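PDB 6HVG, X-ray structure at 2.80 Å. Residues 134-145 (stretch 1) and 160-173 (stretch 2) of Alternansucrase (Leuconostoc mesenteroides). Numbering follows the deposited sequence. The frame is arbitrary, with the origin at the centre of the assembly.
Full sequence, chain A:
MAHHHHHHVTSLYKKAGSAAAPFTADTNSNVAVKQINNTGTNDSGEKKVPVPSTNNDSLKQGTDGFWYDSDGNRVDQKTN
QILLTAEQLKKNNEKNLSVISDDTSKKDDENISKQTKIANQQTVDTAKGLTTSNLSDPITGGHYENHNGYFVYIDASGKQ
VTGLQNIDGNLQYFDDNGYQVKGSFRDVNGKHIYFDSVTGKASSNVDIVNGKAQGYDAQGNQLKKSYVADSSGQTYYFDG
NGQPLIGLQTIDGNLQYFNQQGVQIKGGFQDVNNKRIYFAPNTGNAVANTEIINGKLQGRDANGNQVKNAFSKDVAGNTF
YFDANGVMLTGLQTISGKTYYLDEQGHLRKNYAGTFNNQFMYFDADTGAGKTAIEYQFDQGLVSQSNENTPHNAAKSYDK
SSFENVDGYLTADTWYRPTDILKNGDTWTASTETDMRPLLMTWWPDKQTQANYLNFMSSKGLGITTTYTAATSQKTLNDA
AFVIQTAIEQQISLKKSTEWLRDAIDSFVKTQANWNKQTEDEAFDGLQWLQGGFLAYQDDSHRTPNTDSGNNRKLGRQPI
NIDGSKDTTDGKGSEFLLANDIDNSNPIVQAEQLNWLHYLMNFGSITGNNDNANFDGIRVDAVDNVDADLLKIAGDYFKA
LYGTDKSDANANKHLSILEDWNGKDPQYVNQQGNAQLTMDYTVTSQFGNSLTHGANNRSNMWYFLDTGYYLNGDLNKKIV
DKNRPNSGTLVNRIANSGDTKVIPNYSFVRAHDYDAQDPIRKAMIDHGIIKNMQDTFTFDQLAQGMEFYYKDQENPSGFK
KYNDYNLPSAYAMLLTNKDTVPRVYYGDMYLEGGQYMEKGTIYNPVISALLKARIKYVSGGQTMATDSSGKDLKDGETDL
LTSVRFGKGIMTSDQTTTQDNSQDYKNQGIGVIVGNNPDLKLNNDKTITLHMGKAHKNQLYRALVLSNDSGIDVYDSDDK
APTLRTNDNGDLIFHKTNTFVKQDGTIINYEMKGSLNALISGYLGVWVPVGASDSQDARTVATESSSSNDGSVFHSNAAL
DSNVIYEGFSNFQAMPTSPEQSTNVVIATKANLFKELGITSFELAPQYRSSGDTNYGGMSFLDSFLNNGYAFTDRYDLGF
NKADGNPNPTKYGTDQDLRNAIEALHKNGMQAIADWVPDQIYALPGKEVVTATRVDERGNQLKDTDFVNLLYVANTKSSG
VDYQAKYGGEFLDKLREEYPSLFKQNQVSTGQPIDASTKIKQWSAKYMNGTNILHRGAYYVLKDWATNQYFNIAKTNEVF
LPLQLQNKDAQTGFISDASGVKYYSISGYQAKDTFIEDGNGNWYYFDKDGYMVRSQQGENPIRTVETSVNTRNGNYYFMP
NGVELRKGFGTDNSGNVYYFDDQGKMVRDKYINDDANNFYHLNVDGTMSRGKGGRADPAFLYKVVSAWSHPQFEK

Stretch 1, residues 134-145: NLSDPITGGHYE
Stretch 2 160-173: QVTGLQNIDGNLQY

Stretch 2 forms a β-hairpin. Its two strands, the first ending at Ile-167 and the second running from Asn-170 through the end of the stretch, are joined by a type I' turn from Ile-167 to Asn-170, with Asp-168 (φ/ψ 51/44°) and Gly-169 (86/1°) at the corners; Gln-165 N to Gln-172 O (2.8 Å) and Gln-172 N to Gln-165 O (2.9 Å) pair the strands. Stretch 1 is largely extended from Ser-136 to Thr-140, kinks at Gly-141 (89/13°), and leads into a strand that includes Tyr-144 and Glu-145 and continues beyond the stretch. It runs alongside the first hairpin strand in the same direction, placing Pro-138, Ile-139 and Thr-140 beside Asn-166, Ile-167 and Asp-168 (CA–CA 4.7, 5.2 and 6.2 Å). A single bridge joins Ile-139 to Ile-167: Ile-139 N donates to Asn-166 O (3.2 Å), while Asp-168 N makes a weak bond to Ile-139 O (3.5 Å).

Ile-139 (p, t) and Tyr-144 (m, χ2 99°) leave the backbone sideways, but their ends come nearer, bringing both onto Ile-167 (m, t): Ile-139 CG1 lies 3.7 Å from Ile-167 CG1, and Tyr-144 OH 3.6 Å from Ile-167 CG2. The same hydroxyl donates to Gln-172 OE1 (2.8 Å), near the ring plane. Leu-135, modelled only to CB, points toward Leu-164 (t, p), with CB 4.0 Å from Leu-164 CD2.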

# COMPACT_ATOMS: atom_id res chain seq x y z
N ASN A 134 -20.73 30.42 9.78
CA ASN A 134 -21.30 30.16 8.46
C ASN A 134 -22.29 31.25 8.04
O ASN A 134 -23.22 31.56 8.79
CB ASN A 134 -21.99 28.78 8.43
N LEU A 135 -22.09 31.83 6.85
CA LEU A 135 -22.98 32.87 6.33
C LEU A 135 -24.37 32.31 6.02
O LEU A 135 -25.37 32.97 6.28
CB LEU A 135 -22.39 33.54 5.08
N SER A 136 -24.44 31.09 5.48
CA SER A 136 -25.72 30.41 5.22
C SER A 136 -25.67 28.94 5.62
O SER A 136 -24.62 28.30 5.52
CB SER A 136 -26.11 30.54 3.74
OG SER A 136 -26.20 31.90 3.35
N ASP A 137 -26.81 28.40 6.08
CA ASP A 137 -26.91 26.98 6.42
C ASP A 137 -26.76 26.13 5.17
O ASP A 137 -27.35 26.45 4.14
CB ASP A 137 -28.25 26.64 7.09
CG ASP A 137 -28.37 27.19 8.50
OD1 ASP A 137 -27.35 27.18 9.22
OD2 ASP A 137 -29.48 27.62 8.89
N PRO A 138 -25.97 25.03 5.27
CA PRO A 138 -25.77 24.10 4.15
C PRO A 138 -27.00 23.27 3.75
O PRO A 138 -27.88 23.01 4.57
CB PRO A 138 -24.63 23.18 4.63
CG PRO A 138 -24.05 23.83 5.83
CD PRO A 138 -25.13 24.67 6.43
N ILE A 139 -27.02 22.86 2.48
CA ILE A 139 -28.05 21.97 1.95
C ILE A 139 -27.40 20.81 1.18
O ILE A 139 -26.31 20.96 0.60
CB ILE A 139 -29.05 22.72 1.03
CG1 ILE A 139 -28.32 23.54 -0.05
CG2 ILE A 139 -29.96 23.63 1.86
CD1 ILE A 139 -29.24 24.15 -1.09
N THR A 140 -28.08 19.65 1.16
CA THR A 140 -27.61 18.45 0.46
C THR A 140 -28.78 17.70 -0.20
O THR A 140 -29.94 17.93 0.16
CB THR A 140 -26.82 17.52 1.40
N GLY A 141 -28.46 16.85 -1.17
CA GLY A 141 -29.47 16.02 -1.85
C GLY A 141 -30.14 16.62 -3.08
O GLY A 141 -31.13 16.09 -3.57
N GLY A 142 -29.59 17.72 -3.58
CA GLY A 142 -30.05 18.36 -4.81
C GLY A 142 -29.01 18.28 -5.92
O GLY A 142 -27.82 18.51 -5.67
N HIS A 143 -29.44 17.92 -7.12
CA HIS A 143 -28.58 17.93 -8.31
C HIS A 143 -28.30 19.35 -8.87
O HIS A 143 -29.01 20.31 -8.55
CB HIS A 143 -29.21 17.05 -9.41
CG HIS A 143 -30.54 17.53 -9.90
ND1 HIS A 143 -31.59 17.83 -9.06
CD2 HIS A 143 -31.00 17.73 -11.16
CE1 HIS A 143 -32.63 18.21 -9.78
NE2 HIS A 143 -32.30 18.16 -11.05
N TYR A 144 -27.23 19.47 -9.66
CA TYR A 144 -26.95 20.70 -10.41
C TYR A 144 -27.46 20.50 -11.83
O TYR A 144 -27.24 19.45 -12.41
CB TYR A 144 -25.45 20.97 -10.47
CG TYR A 144 -24.86 21.60 -9.24
CD1 TYR A 144 -24.20 20.82 -8.29
CD2 TYR A 144 -24.94 22.97 -9.03
CE1 TYR A 144 -23.64 21.39 -7.16
CE2 TYR A 144 -24.39 23.55 -7.90
CZ TYR A 144 -23.74 22.76 -6.96
OH TYR A 144 -23.17 23.30 -5.84
N GLU A 145 -28.12 21.50 -12.39
CA GLU A 145 -28.50 21.45 -13.80
C GLU A 145 -27.93 22.65 -14.52
O GLU A 145 -27.80 23.72 -13.92
CB GLU A 145 -30.01 21.43 -13.97
CG GLU A 145 -30.63 20.05 -13.96
CD GLU A 145 -32.10 20.08 -14.30
OE1 GLU A 145 -32.60 21.16 -14.71
OE2 GLU A 145 -32.75 19.03 -14.16
N GLN A 160 -35.94 25.33 -7.29
CA GLN A 160 -34.79 26.06 -7.83
C GLN A 160 -34.28 27.05 -6.79
O GLN A 160 -35.06 27.66 -6.06
CB GLN A 160 -35.18 26.82 -9.10
CG GLN A 160 -34.01 27.14 -10.02
CD GLN A 160 -34.46 27.74 -11.34
OE1 GLN A 160 -33.94 27.39 -12.40
NE2 GLN A 160 -35.43 28.63 -11.28
N VAL A 161 -32.97 27.22 -6.73
CA VAL A 161 -32.34 28.01 -5.69
C VAL A 161 -31.81 29.37 -6.15
O VAL A 161 -31.04 29.47 -7.11
CB VAL A 161 -31.19 27.22 -5.06
CG1 VAL A 161 -30.40 28.10 -4.11
CG2 VAL A 161 -31.73 26.00 -4.33
N THR A 162 -32.22 30.41 -5.43
CA THR A 162 -31.69 31.77 -5.62
C THR A 162 -30.88 32.18 -4.39
O THR A 162 -30.95 31.54 -3.36
CB THR A 162 -32.82 32.80 -5.83
OG1 THR A 162 -33.60 32.90 -4.64
CG2 THR A 162 -33.70 32.41 -7.03
N GLY A 163 -30.11 33.26 -4.53
CA GLY A 163 -29.40 33.88 -3.41
C GLY A 163 -28.12 33.16 -3.00
O GLY A 163 -27.72 32.17 -3.61
N LEU A 164 -27.49 33.68 -1.96
CA LEU A 164 -26.28 33.09 -1.40
C LEU A 164 -26.61 31.74 -0.75
O LEU A 164 -27.56 31.67 0.02
CB LEU A 164 -25.68 34.04 -0.36
CG LEU A 164 -24.36 33.58 0.28
CD1 LEU A 164 -23.15 33.83 -0.63
CD2 LEU A 164 -24.19 34.26 1.63
N GLN A 165 -25.85 30.69 -1.08
CA GLN A 165 -26.11 29.33 -0.56
C GLN A 165 -24.85 28.52 -0.31
O GLN A 165 -24.06 28.33 -1.23
CB GLN A 165 -26.92 28.53 -1.58
CG GLN A 165 -28.26 29.14 -1.94
CD GLN A 165 -29.35 28.81 -0.96
OE1 GLN A 165 -29.19 27.92 -0.11
NE2 GLN A 165 -30.49 29.51 -1.07
N ASN A 166 -24.69 28.00 0.91
CA ASN A 166 -23.62 27.04 1.17
C ASN A 166 -24.10 25.65 0.79
O ASN A 166 -24.85 25.04 1.53
CB ASN A 166 -23.17 27.06 2.63
CG ASN A 166 -21.98 26.14 2.88
OD1 ASN A 166 -21.60 25.35 2.01
ND2 ASN A 166 -21.37 26.24 4.05
N ILE A 167 -23.67 25.16 -0.36
CA ILE A 167 -24.04 23.82 -0.82
C ILE A 167 -22.84 22.88 -0.67
O ILE A 167 -21.81 23.07 -1.32
CB ILE A 167 -24.50 23.85 -2.28
CG1 ILE A 167 -25.75 24.71 -2.43
CG2 ILE A 167 -24.80 22.44 -2.77
CD1 ILE A 167 -25.96 25.22 -3.85
N ASP A 168 -22.98 21.86 0.19
CA ASP A 168 -21.93 20.87 0.43
C ASP A 168 -20.56 21.50 0.74
O ASP A 168 -19.53 21.08 0.20
CB ASP A 168 -21.83 19.89 -0.77
CG ASP A 168 -23.08 19.02 -0.93
OD1 ASP A 168 -23.66 18.61 0.10
OD2 ASP A 168 -23.48 18.73 -2.08
N GLY A 169 -20.57 22.52 1.60
CA GLY A 169 -19.32 23.15 2.08
C GLY A 169 -18.73 24.25 1.20
O GLY A 169 -17.67 24.80 1.53
N ASN A 170 -19.40 24.56 0.09
CA ASN A 170 -18.97 25.63 -0.84
C ASN A 170 -20.00 26.75 -0.87
O ASN A 170 -21.18 26.50 -1.09
CB ASN A 170 -18.82 25.09 -2.28
CG ASN A 170 -17.82 23.96 -2.37
OD1 ASN A 170 -18.20 22.81 -2.56
ND2 ASN A 170 -16.53 24.28 -2.23
N LEU A 171 -19.52 27.98 -0.68
CA LEU A 171 -20.38 29.16 -0.62
C LEU A 171 -20.56 29.72 -2.04
O LEU A 171 -19.59 30.15 -2.67
CB LEU A 171 -19.76 30.20 0.32
CG LEU A 171 -20.54 31.44 0.73
CD1 LEU A 171 -21.90 31.11 1.36
CD2 LEU A 171 -19.68 32.24 1.69
N GLN A 172 -21.80 29.68 -2.54
CA GLN A 172 -22.11 30.00 -3.94
C GLN A 172 -23.26 31.00 -4.02
O GLN A 172 -23.94 31.23 -3.02
CB GLN A 172 -22.50 28.72 -4.70
CG GLN A 172 -21.46 27.61 -4.65
CD GLN A 172 -21.80 26.43 -5.56
OE1 GLN A 172 -22.97 26.11 -5.78
NE2 GLN A 172 -20.76 25.76 -6.08
N TYR A 173 -23.47 31.62 -5.19
CA TYR A 173 -24.53 32.62 -5.34
C TYR A 173 -25.29 32.41 -6.65
O TYR A 173 -24.69 32.07 -7.66
CB TYR A 173 -23.98 34.06 -5.26
CG TYR A 173 -25.05 35.15 -5.26
CD1 TYR A 173 -25.57 35.63 -6.45
CD2 TYR A 173 -25.56 35.70 -4.07
CE1 TYR A 173 -26.56 36.61 -6.48
CE2 TYR A 173 -26.55 36.68 -4.10
CZ TYR A 173 -27.04 37.13 -5.31
OH TYR A 173 -28.02 38.09 -5.42